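Mlr7391 protein (Mesorhizobium loti, PDB 3HK4) is of unproven function but has the NTF2-like fold of the SnoaL-like polyketide cyclases, and may act as a lyase of that kind. Local coordinates at residues E24-F29 / P90-D95; T30-Q35 / E43-D48; V105-K108 / R113-M116; Q74-N79 / F101-T106. One frame throughout, in Å; residues are numbered along the deposited sequence.

Contact 1: residues E24-F29 / P90-D95; sequences EIAKDF and PYVNGD
Helix 22-34 meets the last residues of strand 80-93 here in a small apolar helix-on-sheet contact, with Ala26 packed against Pro90 and Val92 at one end of a strand that is outermost in the sheet within this chain. The methyl of Ala26 points at the strand, and its CB sits 3.8 Å from both CB and CG of Pro90. Pro90 CG also lies 3.8 Å from the carbonyl O of Ala26, so the proline ring touches the helix backbone as well as the methyl. Val92, two residues on and so on the same side of the strand, adds one branch: its CG2, anti to the carbonyl carbon (chi1 173° places CG1 opposite N instead), reaches Ala26 CB at 4.1 Å. In the cone-like NTF2 fold the N-terminal helix lies over the curved sheet, and here it runs nearly antiparallel to the strand, at 162°, with the axes 8.7 Å apart. A cis peptide bond precedes Pro90. Lys27 contributes mainly its backbone, while its ammonium leads away to a salt bridge with Glu31; Phe97 of strand 96-107 touches both Ala26 and Val92.

Contact 2: residues T30-Q35 / E43-D48; sequences TELLKQ and EKYNAD
Leu32 reaches from helix 22-34 toward the end of helix 38-45 and touches Tyr45 and Lys44 with a single methyl, CD1. Most of the small area buried here belongs to this leucine. With CG anti to the carbonyl carbon and beside the backbone N (chi1 -73°) and the chain then extended (chi2 168°), CD1 is carried out from the helix to meet the tyrosine at its rim: it lies 4.3 Å from Tyr45 CE2, close to the plane of the ring and at its edge, not over a face. The same methyl is 4.5 Å from Lys44 CD, a looser touch on the aliphatic part of the lysine.

Lys44 and Tyr45 are themselves packed together. The lysine chain is fully extended, and its CG sits 3.8 Å above the plane of the Tyr45 ring, over the centre, so one face of the phenol is covered by methylene while Leu32 takes a place on the rim. Both side chains end at Asp28 on helix 22-34: Lys44 NZ forms a salt bridge to its OD2, and Tyr45 OH lies unusually close to that same oxygen, probably hydrogen-bonded. The nearby ammonium of Lys44 would be expected to favour the charged form of this carboxylate.

The backbones stay well apart, the nearest CA atoms, of Leu32 and Lys44, being 10.1 Å from each other, and Ala41 fills in beside Leu32. This is a packing of the two consecutive N-terminal helices, 22-34 and 38-45, an arrangement of the NTF2-like fold.

Contact 3: residues V105-K108 / R113-M116; sequences VTPK and RVTM
Two backbone hydrogen bonds join Val105 and Val114 in an antiparallel hydrogen-bonded pair. Val105 N gives to Val114 O at 2.8 Å, and Val114 N returns the bond to Val105 O at the same 2.8 Å. The second is the straighter, with an N-H...O angle of 172°. Val105 O has a further, softer partner in the CA of Arg113, a CA-H...O contact of 3.4 Å.

Around this pair the side chains gather on two sides. Val105 and Val114 lie next to one another, pointing the same way, with Val105 CG1 3.8 Å from Val114 CG2. Chi1 of 62° sets that CG1 between the backbone N and the carbonyl carbon of Val105, where it can also approach the selenomethionine Met116, 3.6 Å from its CG. Met116 was modelled in two conformers and this distance belongs to one of them, so the touch is tentative. Farther along, Pro107 CD makes only a loose approach to Val114 CG2.

Thr106 turns its hydroxyl the other way, crossing Arg113 at about a right angle so that OG1 lies 3.5 Å from Arg113 CB. That oxygen is hydrogen-bonded to His83 of strand 80-93. The extended arginine carries its guanidinium onward to a salt bridge with Asp104. The short strand segments cross steeply, at 113°, and the backbones come nearest at Thr106 and Arg113. All this belongs to the loop end of a beta hairpin, strands 96-107 and 114-125, neighbours in the curved sheet of the NTF2-like fold.

Contact 4: residues Q74-N79 / F101-T106; sequences QWWQEN and FKFDVT
Trp76 of helix 66-78 reaches across to Phe103 and Val105 on strand 96-107, a helix-over-sheet contact on the inner side of the curved sheet of this NTF2-like fold. The benzo end of the indole does the touching: CH2 is 4.1 Å from Phe103 CE2 and just as far from Val105 CG2. The Trp76 and Phe103 rings meet obliquely, and the pair is not a stack.

The torsions explain the reach. Trp76 holds CG opposite its backbone N (chi1 -165°), and the indole stands across the CB-CG bond, so its far corner swings out to the strand although the side chain leaves the helix at a tangent. Phe103 takes the rarer setting with CG wedged between N and the carbonyl carbon (chi1 57°), and its ring lies edge-on to CB of Val105. Of the valine's two methyls, CG2 is the one presented to the indole. His80 stacks on Trp76 from the start of the neighbouring strand.

At the helix end, Asn79 folds back over Trp75. Its ND2 hovers above one face of that indole, toward the rim, while OD1 and Trp75 NE1 are bonded to His64 and Ser63 of the second subunit, which places this end of the helix at the dimer interface. Gln74 NE2 bonds Glu78 OE2, one turn on, at 3.1 Å. Asn79 ND2 donates to Trp75 O at 2.8 Å, almost straight at 176°, with the acceptor lying in the plane of the Asn79 amide.

Along the chain, contact 2 is nested within the loop closed by contact 1; contact 4 crosses contact 1, and contact 3 follows. Contacts 1 and 2 share helix 22-34, their centres 11 Å apart, and are tied by Asp28. Contacts 3 and 4 share strand 96-107, with Val105 and Thr106 in both and centres 7 Å apart. Contacts 1 and 3 are about 28 Å apart between centres and about 14 Å between nearest atoms, on opposite sides of the chain's centre. Contacts 2 and 4 meet where Leu33 packs on Phe101. One sheet thus carries helices at both ends, and only contacts 3 and 4 reach the second subunit.

Contact 1: residues E24-F29 / P90-D95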
loop_
_atom_site.group_PDB
_atom_site.type_symbol
_atom_site.label_atom_id
_atom_site.label_comp_id
_atom_site.label_asym_id
_atom_site.label_seq_id
_atom_site.Cartn_x
_atom_site.Cartn_y
_atom_site.Cartn_z
ATOM N N GLU A 24 5.813 -16.293 24.937
ATOM C CA GLU A 24 4.404 -16.676 24.740
ATOM C C GLU A 24 3.739 -15.992 23.536
ATOM O O GLU A 24 3.109 -16.646 22.704
ATOM C CB GLU A 24 3.610 -16.361 26.020
ATOM C CG GLU A 24 3.905 -17.372 27.134
ATOM C CD GLU A 24 3.301 -17.013 28.519
ATOM O OE1 GLU A 24 2.960 -15.838 28.763
ATOM O OE2 GLU A 24 3.187 -17.935 29.366
ATOM N N ILE A 25 3.851 -14.671 23.503
ATOM C CA ILE A 25 3.399 -13.841 22.408
ATOM C C ILE A 25 4.049 -14.291 21.123
ATOM O O ILE A 25 3.386 -14.511 20.115
ATOM C CB ILE A 25 3.785 -12.375 22.656
ATOM C CG1 ILE A 25 2.988 -11.808 23.796
ATOM C CG2 ILE A 25 3.577 -11.511 21.406
ATOM C CD1 ILE A 25 3.445 -10.414 24.191
ATOM N N ALA A 26 5.358 -14.474 21.157
ATOM C CA ALA A 26 6.084 -14.891 19.985
ATOM C C ALA A 26 5.589 -16.207 19.425
ATOM O O ALA A 26 5.467 -16.346 18.206
ATOM C CB ALA A 26 7.593 -15.005 20.310
ATOM N N LYS A 27 5.361 -17.179 20.307
ATOM C CA LYS A 27 4.880 -18.491 19.921
ATOM C C LYS A 27 3.478 -18.422 19.367
ATOM O O LYS A 27 3.175 -19.016 18.337
ATOM C CB LYS A 27 4.932 -19.420 21.112
ATOM C CG LYS A 27 4.435 -20.839 20.853
ATOM C CD LYS A 27 4.342 -21.641 22.169
ATOM C CE LYS A 27 3.952 -23.128 21.927
ATOM N NZ LYS A 27 2.607 -23.348 21.321
ATOM N N ASP A 28 2.612 -17.668 20.000
ATOM C CA ASP A 28 1.230 -17.587 19.510
ATOM C C ASP A 28 1.217 -16.934 18.125
ATOM O O ASP A 28 0.646 -17.468 17.190
ATOM C CB ASP A 28 0.382 -16.813 20.510
ATOM C CG ASP A 28 -1.077 -16.811 20.178
ATOM O OD1 ASP A 28 -1.578 -17.815 19.653
ATOM O OD2 ASP A 28 -1.737 -15.790 20.464
ATOM N N PHE A 29 1.844 -15.774 18.014
ATOM C CA PHE A 29 1.913 -15.003 16.752
ATOM C C PHE A 29 2.472 -15.853 15.630
ATOM O O PHE A 29 1.926 -15.870 14.539
ATOM C CB PHE A 29 2.771 -13.761 17.017
ATOM C CG PHE A 29 2.919 -12.837 15.859
ATOM C CD1 PHE A 29 2.025 -11.849 15.643
ATOM C CD2 PHE A 29 4.028 -12.915 15.036
ATOM C CE1 PHE A 29 2.202 -10.967 14.556
ATOM C CE2 PHE A 29 4.201 -12.060 13.961
ATOM C CZ PHE A 29 3.280 -11.074 13.747
ATOM N N PRO A 90 9.791 -18.859 16.401
ATOM C CA PRO A 90 10.417 -17.541 16.661
ATOM C C PRO A 90 11.790 -17.653 17.282
ATOM O O PRO A 90 12.039 -18.587 18.002
ATOM C CB PRO A 90 9.496 -16.914 17.698
ATOM C CG PRO A 90 8.877 -18.111 18.449
ATOM C CD PRO A 90 8.800 -19.236 17.433
ATOM N N TYR A 91 12.626 -16.654 17.042
ATOM C CA TYR A 91 13.957 -16.548 17.626
ATOM C C TYR A 91 13.850 -15.342 18.526
ATOM O O TYR A 91 13.578 -14.270 18.019
ATOM C CB TYR A 91 15.011 -16.281 16.549
ATOM C CG TYR A 91 15.122 -17.405 15.564
ATOM C CD1 TYR A 91 15.876 -18.517 15.857
ATOM C CD2 TYR A 91 14.408 -17.384 14.380
ATOM C CE1 TYR A 91 15.945 -19.586 14.989
ATOM C CE2 TYR A 91 14.497 -18.435 13.476
ATOM C CZ TYR A 91 15.246 -19.537 13.792
ATOM O OH TYR A 91 15.346 -20.596 12.919
ATOM N N VAL A 92 14.062 -15.487 19.835
ATOM C CA VAL A 92 13.823 -14.397 20.781
ATOM C C VAL A 92 15.079 -13.785 21.414
ATOM O O VAL A 92 16.076 -14.454 21.651
ATOM C CB VAL A 92 12.941 -14.912 21.927
ATOM C CG1 VAL A 92 12.777 -13.854 23.074
ATOM C CG2 VAL A 92 11.550 -15.386 21.388
ATOM N N ASN A 93 15.055 -12.481 21.654
ATOM C CA ASN A 93 16.125 -11.843 22.456
ATOM C C ASN A 93 15.510 -10.619 23.050
ATOM O O ASN A 93 15.065 -9.742 22.313
ATOM C CB ASN A 93 17.344 -11.455 21.628
ATOM C CG ASN A 93 18.402 -10.737 22.436
ATOM O OD1 ASN A 93 18.089 -9.782 23.126
ATOM N ND2 ASN A 93 19.661 -11.159 22.306
ATOM N N GLY A 94 15.444 -10.553 24.366
ATOM C CA GLY A 94 14.899 -9.370 25.011
ATOM C C GLY A 94 13.435 -9.103 24.690
ATOM O O GLY A 94 12.626 -9.960 24.836
ATOM N N ASP A 95 13.140 -7.873 24.264
ATOM C CA ASP A 95 11.785 -7.412 23.879
ATOM C C ASP A 95 11.455 -7.678 22.413
ATOM O O ASP A 95 10.494 -7.101 21.889
ATOM C CB ASP A 95 11.616 -5.878 24.173
ATOM C CG ASP A 95 12.616 -4.948 23.360
ATOM O OD1 ASP A 95 13.617 -5.428 22.838
ATOM O OD2 ASP A 95 12.441 -3.699 23.304
#

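Contact 2: residues T30-Q35 / E43-D48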
loop_
_atom_site.group_PDB
_atom_site.type_symbol
_atom_site.label_atom_id
_atom_site.label_comp_id
_atom_site.label_asym_id
_atom_site.label_seq_id
_atom_site.Cartn_x
_atom_site.Cartn_y
_atom_site.Cartn_z
ATOM N N THR A 30 3.530 -16.596 15.918
ATOM C CA THR A 30 4.169 -17.462 14.903
ATOM C C THR A 30 3.230 -18.565 14.459
ATOM O O THR A 30 3.118 -18.841 13.272
ATOM C CB THR A 30 5.495 -18.044 15.432
ATOM O OG1 THR A 30 6.326 -16.939 15.800
ATOM C CG2 THR A 30 6.195 -18.918 14.353
ATOM N N GLU A 31 2.560 -19.195 15.405
ATOM C CA GLU A 31 1.640 -20.264 15.077
ATOM C C GLU A 31 0.504 -19.735 14.215
ATOM O O GLU A 31 0.071 -20.373 13.267
ATOM C CB GLU A 31 1.119 -20.929 16.363
ATOM C CG GLU A 31 2.180 -21.789 17.063
ATOM C CD GLU A 31 1.733 -22.353 18.432
ATOM O OE1 GLU A 31 0.554 -22.171 18.836
ATOM O OE2 GLU A 31 2.583 -22.975 19.116
ATOM N N LEU A 32 -0.013 -18.563 14.570
ATOM C CA LEU A 32 -1.038 -17.953 13.779
ATOM C C LEU A 32 -0.567 -17.673 12.354
ATOM O O LEU A 32 -1.286 -17.984 11.364
ATOM C CB LEU A 32 -1.568 -16.673 14.496
ATOM C CG LEU A 32 -2.439 -16.881 15.708
ATOM C CD1 LEU A 32 -2.637 -15.519 16.488
ATOM C CD2 LEU A 32 -3.770 -17.447 15.319
ATOM N N LEU A 33 0.638 -17.154 12.199
ATOM C CA LEU A 33 1.161 -16.923 10.817
ATOM C C LEU A 33 1.315 -18.238 10.079
ATOM O O LEU A 33 0.875 -18.342 8.906
ATOM C CB LEU A 33 2.489 -16.175 10.787
ATOM C CG LEU A 33 2.531 -14.759 11.388
ATOM C CD1 LEU A 33 3.886 -14.088 11.051
ATOM C CD2 LEU A 33 1.379 -13.890 10.997
ATOM N N LYS A 34 1.906 -19.248 10.727
ATOM C CA LYS A 34 2.036 -20.565 10.083
ATOM C C LYS A 34 0.697 -21.137 9.612
ATOM O O LYS A 34 0.623 -21.781 8.568
ATOM C CB LYS A 34 2.662 -21.589 11.014
ATOM C CG LYS A 34 4.122 -21.365 11.297
ATOM C CD LYS A 34 4.603 -22.484 12.184
ATOM C CE LYS A 34 6.050 -22.352 12.486
ATOM N NZ LYS A 34 6.472 -23.449 13.350
ATOM N N GLN A 35 -0.344 -20.932 10.418
ATOM C CA GLN A 35 -1.709 -21.408 10.122
ATOM C C GLN A 35 -2.426 -20.593 9.051
ATOM O O GLN A 35 -3.525 -20.945 8.630
ATOM C CB GLN A 35 -2.528 -21.419 11.394
ATOM C CG GLN A 35 -2.082 -22.510 12.391
ATOM C CD GLN A 35 -2.568 -22.268 13.817
ATOM O OE1 GLN A 35 -3.498 -21.482 14.046
ATOM N NE2 GLN A 35 -1.915 -22.923 14.784
ATOM N N GLU A 43 -4.467 -8.335 14.145
ATOM C CA GLU A 43 -5.500 -7.730 14.999
ATOM C C GLU A 43 -5.252 -8.028 16.465
ATOM O O GLU A 43 -5.501 -7.195 17.348
ATOM C CB GLU A 43 -6.881 -8.214 14.543
ATOM C CG GLU A 43 -8.061 -7.557 15.211
ATOM C CD GLU A 43 -8.362 -8.043 16.613
ATOM O OE1 GLU A 43 -8.252 -9.257 16.874
ATOM O OE2 GLU A 43 -8.766 -7.208 17.458
ATOM N N LYS A 44 -4.813 -9.228 16.766
ATOM C CA LYS A 44 -4.562 -9.569 18.180
ATOM C C LYS A 44 -3.367 -8.852 18.797
ATOM O O LYS A 44 -3.400 -8.413 19.956
ATOM C CB LYS A 44 -4.358 -11.100 18.338
ATOM C CG LYS A 44 -4.295 -11.617 19.804
ATOM C CD LYS A 44 -4.252 -13.111 19.865
ATOM C CE LYS A 44 -4.102 -13.618 21.250
ATOM N NZ LYS A 44 -4.227 -15.091 21.195
ATOM N N TYR A 45 -2.312 -8.692 18.018
ATOM C CA TYR A 45 -1.069 -8.243 18.606
ATOM C C TYR A 45 -0.542 -6.890 18.181
ATOM O O TYR A 45 0.280 -6.351 18.890
ATOM C CB TYR A 45 0.018 -9.309 18.333
ATOM C CG TYR A 45 -0.188 -10.577 19.146
ATOM C CD1 TYR A 45 -0.072 -10.543 20.508
ATOM C CD2 TYR A 45 -0.494 -11.784 18.550
ATOM C CE1 TYR A 45 -0.272 -11.630 21.280
ATOM C CE2 TYR A 45 -0.686 -12.917 19.320
ATOM C CZ TYR A 45 -0.524 -12.835 20.699
ATOM O OH TYR A 45 -0.735 -13.911 21.549
ATOM N N ASN A 46 -0.981 -6.340 17.057
ATOM C CA ASN A 46 -0.376 -5.095 16.608
ATOM C C ASN A 46 -0.803 -3.938 17.466
ATOM O O ASN A 46 -1.966 -3.814 17.817
ATOM C CB ASN A 46 -0.703 -4.743 15.176
ATOM C CG ASN A 46 -0.048 -5.651 14.169
ATOM O OD1 ASN A 46 0.895 -6.411 14.475
ATOM N ND2 ASN A 46 -0.480 -5.497 12.903
ATOM N N ALA A 47 0.142 -3.080 17.799
ATOM C CA ALA A 47 -0.182 -1.855 18.551
ATOM C C ALA A 47 -0.902 -0.939 17.605
ATOM O O ALA A 47 -0.680 -1.001 16.395
ATOM C CB ALA A 47 1.096 -1.175 19.033
ATOM N N ASP A 48 -1.778 -0.084 18.113
ATOM C CA ASP A 48 -2.530 0.834 17.249
ATOM C C ASP A 48 -1.631 1.731 16.393
ATOM O O ASP A 48 -2.002 2.162 15.301
ATOM C CB ASP A 48 -3.396 1.747 18.105
ATOM C CG ASP A 48 -4.581 1.024 18.742
ATOM O OD1 ASP A 48 -4.888 -0.138 18.364
ATOM O OD2 ASP A 48 -5.209 1.662 19.629
#

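Contact 3: residues V105-K108 / R113-M116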
loop_
_atom_site.group_PDB
_atom_site.type_symbol
_atom_site.label_atom_id
_atom_site.label_comp_id
_atom_site.label_asym_id
_atom_site.label_seq_id
_atom_site.Cartn_x
_atom_site.Cartn_y
_atom_site.Cartn_z
ATOM N N VAL A 105 6.162 -16.839 -4.582
ATOM C CA VAL A 105 5.072 -15.929 -4.809
ATOM C C VAL A 105 5.103 -15.445 -6.252
ATOM O O VAL A 105 6.173 -15.349 -6.860
ATOM C CB VAL A 105 5.204 -14.691 -3.851
ATOM C CG1 VAL A 105 6.450 -13.951 -4.115
ATOM C CG2 VAL A 105 4.095 -13.754 -4.058
ATOM N N THR A 106 3.943 -15.161 -6.814
ATOM C CA THR A 106 3.874 -14.592 -8.142
ATOM C C THR A 106 3.223 -13.230 -8.045
ATOM O O THR A 106 1.994 -13.129 -7.825
ATOM C CB THR A 106 3.057 -15.425 -9.132
ATOM O OG1 THR A 106 3.656 -16.708 -9.283
ATOM C CG2 THR A 106 3.024 -14.720 -10.479
ATOM N N PRO A 107 4.027 -12.176 -8.187
ATOM C CA PRO A 107 3.498 -10.825 -8.203
ATOM C C PRO A 107 2.677 -10.574 -9.463
ATOM O O PRO A 107 3.096 -10.948 -10.579
ATOM C CB PRO A 107 4.754 -9.963 -8.251
ATOM C CG PRO A 107 5.839 -10.817 -7.780
ATOM C CD PRO A 107 5.489 -12.157 -8.347
ATOM N N LYS A 108 1.492 -9.993 -9.296
ATOM C CA LYS A 108 0.678 -9.597 -10.452
ATOM C C LYS A 108 1.405 -8.655 -11.435
ATOM O O LYS A 108 1.122 -8.656 -12.623
ATOM C CB LYS A 108 -0.577 -8.844 -9.996
ATOM C CG LYS A 108 -1.777 -9.646 -9.718
ATOM C CD LYS A 108 -2.980 -8.669 -9.665
ATOM C CE LYS A 108 -4.317 -9.375 -9.504
ATOM N NZ LYS A 108 -4.427 -10.037 -8.183
ATOM N N ARG A 113 7.034 -16.007 -11.170
ATOM C CA ARG A 113 7.151 -16.584 -9.858
ATOM C C ARG A 113 8.556 -16.483 -9.296
ATOM O O ARG A 113 9.516 -16.854 -9.960
ATOM C CB ARG A 113 6.794 -18.026 -9.968
ATOM C CG ARG A 113 6.869 -18.796 -8.697
ATOM C CD ARG A 113 6.308 -20.169 -8.977
ATOM N NE ARG A 113 6.427 -21.017 -7.804
ATOM C CZ ARG A 113 5.600 -22.005 -7.487
ATOM N NH1 ARG A 113 4.533 -22.295 -8.226
ATOM N NH2 ARG A 113 5.844 -22.707 -6.392
ATOM N N VAL A 114 8.663 -16.009 -8.062
ATOM C CA VAL A 114 9.957 -15.830 -7.414
ATOM C C VAL A 114 9.924 -16.386 -6.016
ATOM O O VAL A 114 8.851 -16.629 -5.475
ATOM C CB VAL A 114 10.346 -14.332 -7.334
ATOM C CG1 VAL A 114 10.558 -13.783 -8.728
ATOM C CG2 VAL A 114 9.281 -13.524 -6.549
ATOM N N THR A 115 11.101 -16.613 -5.450
ATOM C CA THR A 115 11.181 -17.053 -4.080
ATOM C C THR A 115 11.592 -15.855 -3.263
ATOM O O THR A 115 12.568 -15.219 -3.598
ATOM C CB THR A 115 12.224 -18.160 -3.906
ATOM O OG1 THR A 115 11.744 -19.334 -4.555
ATOM C CG2 THR A 115 12.423 -18.468 -2.456
HETATM N N MSE A 116 10.824 -15.563 -2.228
HETATM C CA MSE A 116 11.138 -14.514 -1.309
HETATM C C MSE A 116 11.826 -15.163 -0.124
HETATM O O MSE A 116 11.519 -16.297 0.248
HETATM C CB MSE A 116 9.873 -13.788 -0.889
HETATM C CG MSE A 116 9.208 -13.044 -2.055
HETATM SE SE MSE A 116 10.394 -11.733 -2.941
HETATM C CE MSE A 116 9.183 -11.145 -4.315
#

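Contact 4: residues Q74-N79 / F101-T106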
loop_
_atom_site.group_PDB
_atom_site.type_symbol
_atom_site.label_atom_id
_atom_site.label_comp_id
_atom_site.label_asym_id
_atom_site.label_seq_id
_atom_site.Cartn_x
_atom_site.Cartn_y
_atom_site.Cartn_z
ATOM N N GLN A 74 -3.763 -6.049 2.917
ATOM C CA GLN A 74 -4.768 -6.435 1.921
ATOM C C GLN A 74 -4.305 -6.104 0.514
ATOM O O GLN A 74 -4.548 -6.849 -0.462
ATOM C CB GLN A 74 -6.076 -5.703 2.207
ATOM C CG GLN A 74 -7.260 -6.155 1.312
ATOM C CD GLN A 74 -7.562 -7.629 1.408
ATOM O OE1 GLN A 74 -7.459 -8.213 2.478
ATOM N NE2 GLN A 74 -7.918 -8.249 0.277
ATOM N N TRP A 75 -3.670 -4.958 0.381
ATOM C CA TRP A 75 -3.121 -4.568 -0.948
ATOM C C TRP A 75 -2.169 -5.653 -1.441
ATOM O O TRP A 75 -2.253 -6.114 -2.596
ATOM C CB TRP A 75 -2.402 -3.201 -0.916
ATOM C CG TRP A 75 -1.792 -2.861 -2.229
ATOM C CD1 TRP A 75 -2.381 -2.178 -3.245
ATOM C CD2 TRP A 75 -0.503 -3.292 -2.735
ATOM N NE1 TRP A 75 -1.541 -2.109 -4.317
ATOM C CE2 TRP A 75 -0.396 -2.803 -4.055
ATOM C CE3 TRP A 75 0.543 -4.035 -2.207
ATOM C CZ2 TRP A 75 0.719 -3.019 -4.850
ATOM C CZ3 TRP A 75 1.672 -4.279 -3.015
ATOM C CH2 TRP A 75 1.748 -3.756 -4.323
ATOM N N TRP A 76 -1.242 -6.024 -0.582
ATOM C CA TRP A 76 -0.257 -7.029 -0.938
ATOM C C TRP A 76 -0.910 -8.361 -1.391
ATOM O O TRP A 76 -0.540 -8.953 -2.424
ATOM C CB TRP A 76 0.662 -7.281 0.244
ATOM C CG TRP A 76 1.875 -8.019 -0.165
ATOM C CD1 TRP A 76 3.043 -7.487 -0.609
ATOM C CD2 TRP A 76 2.035 -9.439 -0.211
ATOM N NE1 TRP A 76 3.934 -8.503 -0.968
ATOM C CE2 TRP A 76 3.340 -9.705 -0.703
ATOM C CE3 TRP A 76 1.211 -10.510 0.114
ATOM C CZ2 TRP A 76 3.830 -10.980 -0.838
ATOM C CZ3 TRP A 76 1.693 -11.786 -0.065
ATOM C CH2 TRP A 76 3.000 -12.014 -0.481
ATOM N N GLN A 77 -1.888 -8.807 -0.622
ATOM C CA GLN A 77 -2.590 -10.063 -0.926
ATOM C C GLN A 77 -3.265 -10.022 -2.277
ATOM O O GLN A 77 -3.288 -11.003 -3.015
ATOM C CB GLN A 77 -3.639 -10.327 0.189
ATOM C CG GLN A 77 -3.019 -10.743 1.521
ATOM C CD GLN A 77 -2.247 -12.107 1.452
ATOM O OE1 GLN A 77 -2.632 -13.031 0.708
ATOM N NE2 GLN A 77 -1.155 -12.217 2.236
ATOM N N GLU A 78 -3.865 -8.881 -2.599
ATOM C CA GLU A 78 -4.546 -8.700 -3.903
ATOM C C GLU A 78 -3.631 -8.628 -5.102
ATOM O O GLU A 78 -4.116 -8.740 -6.211
ATOM C CB GLU A 78 -5.307 -7.388 -3.907
ATOM C CG GLU A 78 -6.414 -7.289 -2.863
ATOM C CD GLU A 78 -7.817 -7.477 -3.405
ATOM O OE1 GLU A 78 -7.988 -7.743 -4.626
ATOM O OE2 GLU A 78 -8.758 -7.308 -2.590
ATOM N N ASN A 79 -2.342 -8.381 -4.870
ATOM C CA ASN A 79 -1.360 -8.215 -5.904
ATOM C C ASN A 79 -0.343 -9.345 -5.973
ATOM O O ASN A 79 0.600 -9.249 -6.754
ATOM C CB ASN A 79 -0.612 -6.894 -5.738
ATOM C CG ASN A 79 -1.433 -5.719 -6.173
ATOM O OD1 ASN A 79 -1.380 -5.325 -7.345
ATOM N ND2 ASN A 79 -2.270 -5.234 -5.296
ATOM N N PHE A 101 11.096 -16.084 6.817
ATOM C CA PHE A 101 10.041 -16.384 5.864
ATOM C C PHE A 101 10.709 -16.760 4.578
ATOM O O PHE A 101 11.565 -16.026 4.127
ATOM C CB PHE A 101 9.220 -15.152 5.603
ATOM C CG PHE A 101 8.557 -14.582 6.828
ATOM C CD1 PHE A 101 7.367 -15.113 7.288
ATOM C CD2 PHE A 101 9.085 -13.491 7.475
ATOM C CE1 PHE A 101 6.722 -14.588 8.382
ATOM C CE2 PHE A 101 8.481 -12.957 8.579
ATOM C CZ PHE A 101 7.276 -13.488 9.042
ATOM N N LYS A 102 10.355 -17.918 4.036
ATOM C CA LYS A 102 10.838 -18.394 2.718
ATOM C C LYS A 102 9.593 -18.910 1.990
ATOM O O LYS A 102 8.977 -19.896 2.405
ATOM C CB LYS A 102 11.938 -19.466 2.815
ATOM C CG LYS A 102 12.745 -19.578 1.507
ATOM C CD LYS A 102 13.659 -20.814 1.400
ATOM C CE LYS A 102 14.972 -20.687 2.171
ATOM N NZ LYS A 102 15.892 -21.879 1.885
ATOM N N PHE A 103 9.186 -18.213 0.944
ATOM C CA PHE A 103 7.981 -18.573 0.183
ATOM C C PHE A 103 8.082 -18.186 -1.281
ATOM O O PHE A 103 8.749 -17.210 -1.626
ATOM C CB PHE A 103 6.751 -17.888 0.791
ATOM C CG PHE A 103 6.865 -16.383 0.865
ATOM C CD1 PHE A 103 7.484 -15.758 1.962
ATOM C CD2 PHE A 103 6.361 -15.576 -0.151
ATOM C CE1 PHE A 103 7.593 -14.337 2.037
ATOM C CE2 PHE A 103 6.472 -14.162 -0.082
ATOM C CZ PHE A 103 7.077 -13.549 1.020
ATOM N N ASP A 104 7.440 -18.980 -2.141
ATOM C CA ASP A 104 7.339 -18.655 -3.552
ATOM C C ASP A 104 6.095 -17.816 -3.693
ATOM O O ASP A 104 5.092 -18.069 -3.041
ATOM C CB ASP A 104 7.261 -19.895 -4.474
ATOM C CG ASP A 104 8.620 -20.581 -4.664
ATOM O OD1 ASP A 104 9.634 -20.181 -4.057
ATOM O OD2 ASP A 104 8.680 -21.543 -5.442
ATOM N N VAL A 105 6.162 -16.839 -4.582
ATOM C CA VAL A 105 5.072 -15.929 -4.809
ATOM C C VAL A 105 5.103 -15.445 -6.252
ATOM O O VAL A 105 6.173 -15.349 -6.860
ATOM C CB VAL A 105 5.204 -14.691 -3.851
ATOM C CG1 VAL A 105 6.450 -13.951 -4.115
ATOM C CG2 VAL A 105 4.095 -13.754 -4.058
ATOM N N THR A 106 3.943 -15.161 -6.814
ATOM C CA THR A 106 3.874 -14.592 -8.142
ATOM C C THR A 106 3.223 -13.230 -8.045
ATOM O O THR A 106 1.994 -13.129 -7.825
ATOM C CB THR A 106 3.057 -15.425 -9.132
ATOM O OG1 THR A 106 3.656 -16.708 -9.283
ATOM C CG2 THR A 106 3.024 -14.720 -10.479
#